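Local structure of CsuC (Acinetobacter baumannii, 6FJY) at residues L149-R154 against S161-K166; D43-N48 against T202-I207. The protein probably acts as the periplasmic chaperone of archaic Csu pili, holding the tip adhesin subunit CsuE in a pre-assembly complex. All blocks are in the same frame, centred on the assembly; numbering follows the deposited sequence.

Contact 1 of 2, residues L149-R154 against S161-K166; sequences LQWSVR and SELYLK
Lys-166 and Tyr-164, the two residues most covered here, lie on the same face of an antiparallel beta hairpin and are each paired with a residue of strand 149-154. Lys-166 faces Gln-150 in a hydrogen-bonded pair: its N gives a short, nearly straight bond to Gln-150 O (2.7 Å, 167° at the hydrogen), and its O takes Gln-150 N at 2.9 Å. The same Lys-166 O also receives a CA-H...O contact from Leu-149 CA. With CG anti to the backbone N (chi1 178°) and a bend at chi3, the lysine chain leads away from the partner strand. Tyr-164 and Ser-152 form the next hydrogen-bonded pair. Tyr-164 N meets Ser-152 O at 2.8 Å, almost along the C=O axis, whereas the return bond from Ser-152 N to Tyr-164 O is longer and more bent. The tyrosine CG stands beside its own backbone N, so the ring reaches along strand 149-154, with Ser-152 O and Arg-154 O at its edge; CE1 comes to 3.7 Å from Arg-154 O. Ser-152 OG rests on Tyr-164 CB. The opposite face is apolar: Leu-165 CD1 packs on Trp-151 CB at 3.5 Å, and Leu-163 CD1 touches both Trp-151 CE3 and Val-153 CG2, crossing each side chain at about a right angle. In this C-terminal sheet, consistent with the Ig-like second domain of pilus chaperones, strand 232-238 flanks 149-154, putting Ile-236 against Leu-149, Trp-151 and Leu-165, while 201-204 flanks 162-167.

Contact 2 of 2, residues D43-N48 against T202-I207; sequences DGLKDN and TVKFAI
Leu-45 carries most of this surface contact, in which an irregular turn between strands 31-41 and 48-50 meets strand 201-204. The apolar part is a leucine lying against a lysine chain. Leu-45 CB is 3.6 Å from both CG and CE of Lys-204, and CD2 lies 3.8 Å from Lys-204 CD. The two side chains cross at about a right angle: Lys-204 starts from the crowded position between its backbone N and carbonyl carbon (chi1 47°), then runs extended, so its methylenes, not its ammonium group, make the main contact. The other leucine methyl, CD1, lies 3.5 Å from Thr-202 O and, more loosely, beside CB and CG2 of Thr-202, the two side chains pointing the same way.

Backbone polar contacts are few. Lys-204 N makes a weak hydrogen bond to Leu-45 O (3.4 Å), and Leu-45 CA directs its hydrogen almost straight at Thr-202 O (3.4 Å, 179° at the hydrogen). Leu-45 thus meets the strand through its CA hydrogen and its carbonyl O; its phi is positive (61°), like that of Gly-44 before it. Val-203 sets its CG1 methyl against the peptide group of Leu-45, 3.9 Å from Leu-45 O.

Within the turn, Asn-48 ND2 is modelled very close to Asp-43 O, a hydrogen bond onto a carbonyl lone pair and in the amide plane. Asp-47 OD1 accepts from Trp-40 NE1 and Gln-42 NE2, tying the turn to the end of strand 31-41. Strand 201-204 is an outermost strand of its sheet within this chain; its neighbour 162-167 presents Tyr-164 to both Leu-45 and Lys-204, so the turn from the PapD N-terminal-type domain abuts this sheet at its edge.

Overall arrangement
The centres of contacts 1 and 2 lie about 9 Å apart, and both contacts reach one sheet, in which strand 162-167 separates 149-154 from 201-204. Two probable backbone hydrogen bonds join them: Leu-165 N to Val-203 O at 2.8 Å, and Phe-205 N to Leu-163 O at 2.7 Å. Side chains meet too, Lys-166 CG touching Thr-202 OG1 at 3.2 Å. Contact 1 is local, a hairpin within the C-terminal half; contact 2 closes a span of 153 residues and brings the PapD-type N-terminal domain to that sheet, consistent with the two-domain Ig-like build of pilus chaperones. No residue of the other protein chain in the assembly touches either contact.

Contact 1 of 2, residues L149-R154 against S161-K166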
ATOM      1  N   LEU A 149     -17.632  18.192   4.544  1.00 58.31           N
ATOM      2  CA  LEU A 149     -16.700  19.301   4.400  1.00 71.74           C
ATOM      3  C   LEU A 149     -17.431  20.623   4.204  1.00 77.96           C
ATOM      4  O   LEU A 149     -18.391  20.715   3.433  1.00 72.14           O
ATOM      5  CB  LEU A 149     -15.725  19.064   3.239  1.00 57.85           C
ATOM      6  CG  LEU A 149     -14.881  17.793   3.323  1.00 58.03           C
ATOM      7  CD1 LEU A 149     -13.862  17.716   2.191  1.00 64.63           C
ATOM      8  CD2 LEU A 149     -14.178  17.710   4.663  1.00 61.31           C
ATOM      9  N   GLN A 150     -16.937  21.644   4.898  1.00 78.29           N
ATOM     10  CA  GLN A 150     -17.397  23.012   4.756  1.00 75.55           C
ATOM     11  C   GLN A 150     -16.185  23.910   4.573  1.00 61.74           C
ATOM     12  O   GLN A 150     -15.081  23.586   5.013  1.00 54.12           O
ATOM     13  CB  GLN A 150     -18.203  23.453   5.982  1.00 81.42           C
ATOM     14  CG  GLN A 150     -19.655  23.069   5.925  1.00 80.09           C
ATOM     15  CD  GLN A 150     -20.347  23.242   7.250  1.00 82.64           C
ATOM     16  OE1 GLN A 150     -19.901  24.009   8.101  1.00 77.63           O
ATOM     17  NE2 GLN A 150     -21.429  22.499   7.447  1.00 98.23           N
ATOM     18  N   TRP A 151     -16.396  25.020   3.881  1.00 66.07           N
ATOM     19  CA  TRP A 151     -15.346  25.983   3.615  1.00 71.49           C
ATOM     20  C   TRP A 151     -15.801  27.376   4.032  1.00 85.31           C
ATOM     21  O   TRP A 151     -16.982  27.627   4.283  1.00 69.40           O
ATOM     22  CB  TRP A 151     -14.922  25.980   2.139  1.00 69.94           C
ATOM     23  CG  TRP A 151     -15.933  26.555   1.197  1.00 77.20           C
ATOM     24  CD1 TRP A 151     -16.980  25.905   0.627  1.00 71.33           C
ATOM     25  CD2 TRP A 151     -15.968  27.893   0.691  1.00 81.23           C
ATOM     26  NE1 TRP A 151     -17.667  26.749  -0.202  1.00 76.75           N
ATOM     27  CE2 TRP A 151     -17.071  27.980  -0.176  1.00 84.07           C
ATOM     28  CE3 TRP A 151     -15.176  29.025   0.889  1.00 93.87           C
ATOM     29  CZ2 TRP A 151     -17.412  29.159  -0.839  1.00 95.46           C
ATOM     30  CZ3 TRP A 151     -15.512  30.193   0.231  1.00 99.04           C
ATOM     31  CH2 TRP A 151     -16.619  30.251  -0.623  1.00 99.35           C
ATOM     32  N   SER A 152     -14.823  28.270   4.128  1.00 99.36           N
ATOM     33  CA  SER A 152     -14.972  29.686   4.427  1.00 99.45           C
ATOM     34  C   SER A 152     -13.630  30.338   4.148  1.00 98.81           C
ATOM     35  O   SER A 152     -12.580  29.705   4.300  1.00 84.04           O
ATOM     36  CB  SER A 152     -15.409  29.939   5.878  1.00 95.06           C
ATOM     37  OG  SER A 152     -14.333  29.762   6.781  1.00 91.16           O
ATOM     38  N   VAL A 153     -13.671  31.602   3.741  1.00111.05           N
ATOM     39  CA  VAL A 153     -12.472  32.361   3.407  1.00101.15           C
ATOM     40  C   VAL A 153     -12.453  33.595   4.290  1.00 99.04           C
ATOM     41  O   VAL A 153     -13.361  34.432   4.217  1.00 97.12           O
ATOM     42  CB  VAL A 153     -12.423  32.757   1.923  1.00 95.45           C
ATOM     43  CG1 VAL A 153     -11.255  33.698   1.679  1.00 90.78           C
ATOM     44  CG2 VAL A 153     -12.306  31.530   1.039  1.00 96.21           C
ATOM     45  N   ARG A 154     -11.436  33.696   5.137  1.00102.30           N
ATOM     46  CA  ARG A 154     -11.241  34.866   5.975  1.00119.54           C
ATOM     47  C   ARG A 154      -9.793  35.302   5.816  1.00114.77           C
ATOM     48  O   ARG A 154      -8.878  34.486   5.953  1.00113.47           O
ATOM     49  CB  ARG A 154     -11.573  34.554   7.444  1.00129.08           C
ATOM     50  CG  ARG A 154     -13.077  34.429   7.746  1.00132.10           C
ATOM     51  CD  ARG A 154     -13.325  33.911   9.164  1.00130.31           C
ATOM     52  NE  ARG A 154     -14.742  33.883   9.530  1.00126.24           N
ATOM     53  CZ  ARG A 154     -15.544  32.833   9.373  1.00118.61           C
ATOM     54  NH1 ARG A 154     -15.076  31.702   8.863  1.00108.62           N
ATOM     55  NH2 ARG A 154     -16.818  32.909   9.740  1.00125.11           N
ATOM     56  N   SER A 161      -4.801  35.976   2.048  1.00131.16           N
ATOM     57  CA  SER A 161      -6.058  35.245   2.045  1.00120.34           C
ATOM     58  C   SER A 161      -5.787  33.778   2.331  1.00112.33           C
ATOM     59  O   SER A 161      -4.783  33.220   1.875  1.00112.66           O
ATOM     60  CB  SER A 161      -6.788  35.394   0.706  1.00115.29           C
ATOM     61  OG  SER A 161      -7.166  36.739   0.476  1.00113.33           O
ATOM     62  N   GLU A 162      -6.683  33.158   3.094  1.00109.24           N
ATOM     63  CA  GLU A 162      -6.526  31.763   3.482  1.00 95.04           C
ATOM     64  C   GLU A 162      -7.864  31.044   3.416  1.00 89.20           C
ATOM     65  O   GLU A 162      -8.860  31.529   3.959  1.00 71.30           O
ATOM     66  CB  GLU A 162      -5.940  31.657   4.898  1.00 92.90           C
ATOM     67  CG  GLU A 162      -4.478  32.069   5.028  1.00 86.87           C
ATOM     68  CD  GLU A 162      -3.953  31.882   6.444  1.00 90.85           C
ATOM     69  OE1 GLU A 162      -4.773  31.845   7.385  1.00 94.99           O
ATOM     70  OE2 GLU A 162      -2.724  31.744   6.620  1.00 93.85           O
ATOM     71  N   LEU A 163      -7.878  29.893   2.741  1.00 87.07           N
ATOM     72  CA  LEU A 163      -9.064  29.061   2.622  1.00 72.28           C
ATOM     73  C   LEU A 163      -9.126  28.117   3.813  1.00 77.53           C
ATOM     74  O   LEU A 163      -8.153  27.419   4.108  1.00 68.22           O
ATOM     75  CB  LEU A 163      -9.054  28.255   1.322  1.00 73.54           C
ATOM     76  CG  LEU A 163     -10.194  27.234   1.176  1.00 72.36           C
ATOM     77  CD1 LEU A 163     -11.541  27.902   1.193  1.00 67.67           C
ATOM     78  CD2 LEU A 163     -10.028  26.377  -0.071  1.00 86.44           C
ATOM     79  N   TYR A 164     -10.276  28.079   4.475  1.00 87.23           N
ATOM     80  CA  TYR A 164     -10.504  27.211   5.623  1.00 77.27           C
ATOM     81  C   TYR A 164     -11.409  26.063   5.190  1.00 72.89           C
ATOM     82  O   TYR A 164     -12.456  26.295   4.578  1.00 66.19           O
ATOM     83  CB  TYR A 164     -11.153  27.983   6.779  1.00 77.13           C
ATOM     84  CG  TYR A 164     -10.278  29.022   7.462  1.00 74.05           C
ATOM     85  CD1 TYR A 164      -9.922  30.202   6.816  1.00 91.45           C
ATOM     86  CD2 TYR A 164      -9.846  28.841   8.766  1.00 67.34           C
ATOM     87  CE1 TYR A 164      -9.135  31.158   7.446  1.00100.77           C
ATOM     88  CE2 TYR A 164      -9.068  29.787   9.401  1.00 77.21           C
ATOM     89  CZ  TYR A 164      -8.714  30.944   8.743  1.00 91.80           C
ATOM     90  OH  TYR A 164      -7.937  31.880   9.390  1.00 93.30           O
ATOM     91  N   LEU A 165     -11.010  24.835   5.515  1.00 61.17           N
ATOM     92  CA  LEU A 165     -11.809  23.646   5.252  1.00 65.68           C
ATOM     93  C   LEU A 165     -12.083  22.936   6.568  1.00 65.02           C
ATOM     94  O   LEU A 165     -11.160  22.688   7.349  1.00 50.96           O
ATOM     95  CB  LEU A 165     -11.094  22.705   4.282  1.00 67.61           C
ATOM     96  CG  LEU A 165     -11.489  22.759   2.805  1.00 71.90           C
ATOM     97  CD1 LEU A 165     -11.942  24.132   2.413  1.00 72.69           C
ATOM     98  CD2 LEU A 165     -10.317  22.316   1.930  1.00 62.89           C
ATOM     99  N   LYS A 166     -13.347  22.614   6.816  1.00 64.94           N
ATOM    100  CA  LYS A 166     -13.734  21.931   8.038  1.00 66.33           C
ATOM    101  C   LYS A 166     -14.335  20.577   7.690  1.00 52.49           C
ATOM    102  O   LYS A 166     -15.082  20.448   6.719  1.00 50.95           O
ATOM    103  CB  LYS A 166     -14.739  22.752   8.859  1.00 69.68           C
ATOM    104  CG  LYS A 166     -15.192  22.042  10.125  1.00 72.36           C
ATOM    105  CD  LYS A 166     -16.220  22.837  10.917  1.00 71.51           C
ATOM    106  CE  LYS A 166     -15.646  24.085  11.542  1.00 82.50           C
ATOM    107  NZ  LYS A 166     -16.748  24.898  12.143  1.00 92.93           N
TER

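Contact 2 of 2, residues D43-N48 against T202-I207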
ATOM      1  N   ASP A  43      -4.671  20.480  14.831  1.00 69.79           N
ATOM      2  CA  ASP A  43      -5.005  21.483  15.827  1.00 67.28           C
ATOM      3  C   ASP A  43      -4.206  22.744  15.528  1.00 79.49           C
ATOM      4  O   ASP A  43      -3.045  22.678  15.117  1.00 81.36           O
ATOM      5  CB  ASP A  43      -4.701  20.968  17.234  1.00 73.30           C
ATOM      6  CG  ASP A  43      -5.633  19.844  17.661  1.00 90.66           C
ATOM      7  OD1 ASP A  43      -6.782  19.800  17.166  1.00 95.66           O
ATOM      8  OD2 ASP A  43      -5.210  18.994  18.471  1.00 92.57           O
ATOM      9  N   GLY A  44      -4.830  23.894  15.742  1.00101.13           N
ATOM     10  CA  GLY A  44      -4.240  25.147  15.321  1.00 96.98           C
ATOM     11  C   GLY A  44      -4.336  25.384  13.834  1.00 88.28           C
ATOM     12  O   GLY A  44      -3.574  26.192  13.290  1.00 76.56           O
ATOM     13  N   LEU A  45      -5.270  24.698  13.170  1.00 87.68           N
ATOM     14  CA  LEU A  45      -5.530  24.828  11.735  1.00 79.80           C
ATOM     15  C   LEU A  45      -4.320  24.445  10.885  1.00 77.96           C
ATOM     16  O   LEU A  45      -4.166  24.911   9.755  1.00 72.14           O
ATOM     17  CB  LEU A  45      -6.013  26.241  11.395  1.00 80.93           C
ATOM     18  CG  LEU A  45      -7.501  26.533  11.612  1.00 74.43           C
ATOM     19  CD1 LEU A  45      -8.111  25.709  12.740  1.00 73.85           C
ATOM     20  CD2 LEU A  45      -7.682  27.999  11.892  1.00 78.60           C
ATOM     21  N   LYS A  46      -3.470  23.565  11.407  1.00 80.53           N
ATOM     22  CA  LYS A  46      -2.301  23.107  10.673  1.00 69.74           C
ATOM     23  C   LYS A  46      -1.918  21.728  11.164  1.00 65.59           C
ATOM     24  O   LYS A  46      -2.312  21.301  12.254  1.00 51.14           O
ATOM     25  CB  LYS A  46      -1.132  24.082  10.827  1.00 69.16           C
ATOM     26  CG  LYS A  46      -0.745  24.348  12.277  1.00 79.94           C
ATOM     27  CD  LYS A  46       0.689  24.849  12.422  1.00 85.79           C
ATOM     28  CE  LYS A  46       1.032  25.089  13.886  1.00 93.25           C
ATOM     29  NZ  LYS A  46       0.655  23.933  14.745  1.00102.57           N
ATOM     30  N   ASP A  47      -1.115  21.050  10.347  1.00 71.64           N
ATOM     31  CA  ASP A  47      -0.680  19.691  10.630  1.00 61.86           C
ATOM     32  C   ASP A  47       0.379  19.705  11.721  1.00 65.96           C
ATOM     33  O   ASP A  47       1.423  20.351  11.580  1.00 74.85           O
ATOM     34  CB  ASP A  47      -0.128  19.041   9.361  1.00 47.48           C
ATOM     35  CG  ASP A  47      -1.172  18.926   8.256  1.00 57.78           C
ATOM     36  OD1 ASP A  47      -2.093  18.099   8.397  1.00 48.61           O
ATOM     37  OD2 ASP A  47      -1.081  19.671   7.255  1.00 51.33           O
ATOM     38  N   ASN A  48       0.109  18.977  12.799  1.00 61.92           N
ATOM     39  CA  ASN A  48       1.030  18.788  13.905  1.00 58.59           C
ATOM     40  C   ASN A  48       1.293  17.301  14.078  1.00 62.33           C
ATOM     41  O   ASN A  48       0.418  16.467  13.821  1.00 46.47           O
ATOM     42  CB  ASN A  48       0.469  19.357  15.186  1.00 61.54           C
ATOM     43  CG  ASN A  48       0.005  20.763  15.012  1.00 75.52           C
ATOM     44  OD1 ASN A  48       0.795  21.651  14.696  1.00 73.39           O
ATOM     45  ND2 ASN A  48      -1.293  20.980  15.171  1.00 79.42           N
ATOM     46  N   THR A 202     -10.319  21.146  11.343  1.00 64.86           N
ATOM     47  CA  THR A 202     -10.339  22.262  10.412  1.00 72.49           C
ATOM     48  C   THR A 202      -8.900  22.626  10.078  1.00 69.59           C
ATOM     49  O   THR A 202      -8.039  22.635  10.966  1.00 49.91           O
ATOM     50  CB  THR A 202     -11.070  23.499  10.991  1.00 77.20           C
ATOM     51  OG1 THR A 202     -12.434  23.174  11.300  1.00 62.97           O
ATOM     52  CG2 THR A 202     -11.033  24.681  10.012  1.00 53.16           C
ATOM     53  N   VAL A 203      -8.636  22.892   8.790  1.00 64.73           N
ATOM     54  CA  VAL A 203      -7.325  23.338   8.338  1.00 53.68           C
ATOM     55  C   VAL A 203      -7.501  24.517   7.401  1.00 56.56           C
ATOM     56  O   VAL A 203      -8.579  24.746   6.849  1.00 63.43           O
ATOM     57  CB  VAL A 203      -6.516  22.234   7.632  1.00 66.68           C
ATOM     58  CG1 VAL A 203      -5.655  21.509   8.631  1.00 77.51           C
ATOM     59  CG2 VAL A 203      -7.435  21.282   6.906  1.00 71.94           C
ATOM     60  N   LYS A 204      -6.412  25.263   7.211  1.00 68.72           N
ATOM     61  CA  LYS A 204      -6.414  26.434   6.344  1.00 84.57           C
ATOM     62  C   LYS A 204      -5.259  26.365   5.354  1.00 83.19           C
ATOM     63  O   LYS A 204      -4.222  25.753   5.624  1.00 68.01           O
ATOM     64  CB  LYS A 204      -6.361  27.742   7.148  1.00 91.62           C
ATOM     65  CG  LYS A 204      -5.328  27.799   8.263  1.00100.84           C
ATOM     66  CD  LYS A 204      -5.475  29.115   9.020  1.00110.39           C
ATOM     67  CE  LYS A 204      -4.459  29.266  10.136  1.00116.86           C
ATOM     68  NZ  LYS A 204      -4.613  30.587  10.826  1.00123.00           N
ATOM     69  N   PHE A 205      -5.450  27.003   4.198  1.00 93.45           N
ATOM     70  CA  PHE A 205      -4.444  26.963   3.143  1.00 93.29           C
ATOM     71  C   PHE A 205      -4.115  28.369   2.656  1.00 97.10           C
ATOM     72  O   PHE A 205      -4.573  29.358   3.234  1.00 89.96           O
ATOM     73  CB  PHE A 205      -4.956  26.141   1.958  1.00 96.78           C
ATOM     74  CG  PHE A 205      -5.060  24.672   2.229  1.00 95.57           C
ATOM     75  CD1 PHE A 205      -4.219  24.048   3.134  1.00 98.73           C
ATOM     76  CD2 PHE A 205      -6.018  23.913   1.585  1.00 96.56           C
ATOM     77  CE1 PHE A 205      -4.329  22.689   3.383  1.00 89.77           C
ATOM     78  CE2 PHE A 205      -6.132  22.557   1.828  1.00 95.17           C
ATOM     79  CZ  PHE A 205      -5.286  21.944   2.731  1.00 82.90           C
ATOM     80  N   ALA A 206      -3.328  28.458   1.587  1.00103.88           N
ATOM     81  CA  ALA A 206      -2.879  29.722   1.013  1.00 99.93           C
ATOM     82  C   ALA A 206      -3.534  29.883  -0.352  1.00 96.74           C
ATOM     83  O   ALA A 206      -3.372  29.016  -1.218  1.00 96.06           O
ATOM     84  CB  ALA A 206      -1.354  29.759   0.898  1.00109.61           C
ATOM     85  N   ILE A 207      -4.264  30.982  -0.553  1.00106.30           N
ATOM     86  CA  ILE A 207      -5.006  31.160  -1.800  1.00108.50           C
ATOM     87  C   ILE A 207      -4.999  32.614  -2.251  1.00120.83           C
ATOM     88  O   ILE A 207      -4.264  33.449  -1.710  1.00121.78           O
ATOM     89  CB  ILE A 207      -6.459  30.660  -1.667  1.00100.62           C
ATOM     90  CG1 ILE A 207      -7.121  31.253  -0.422  1.00 92.39           C
ATOM     91  CG2 ILE A 207      -6.526  29.135  -1.647  1.00100.77           C
ATOM     92  CD1 ILE A 207      -8.121  32.320  -0.729  1.00 94.61           C
TER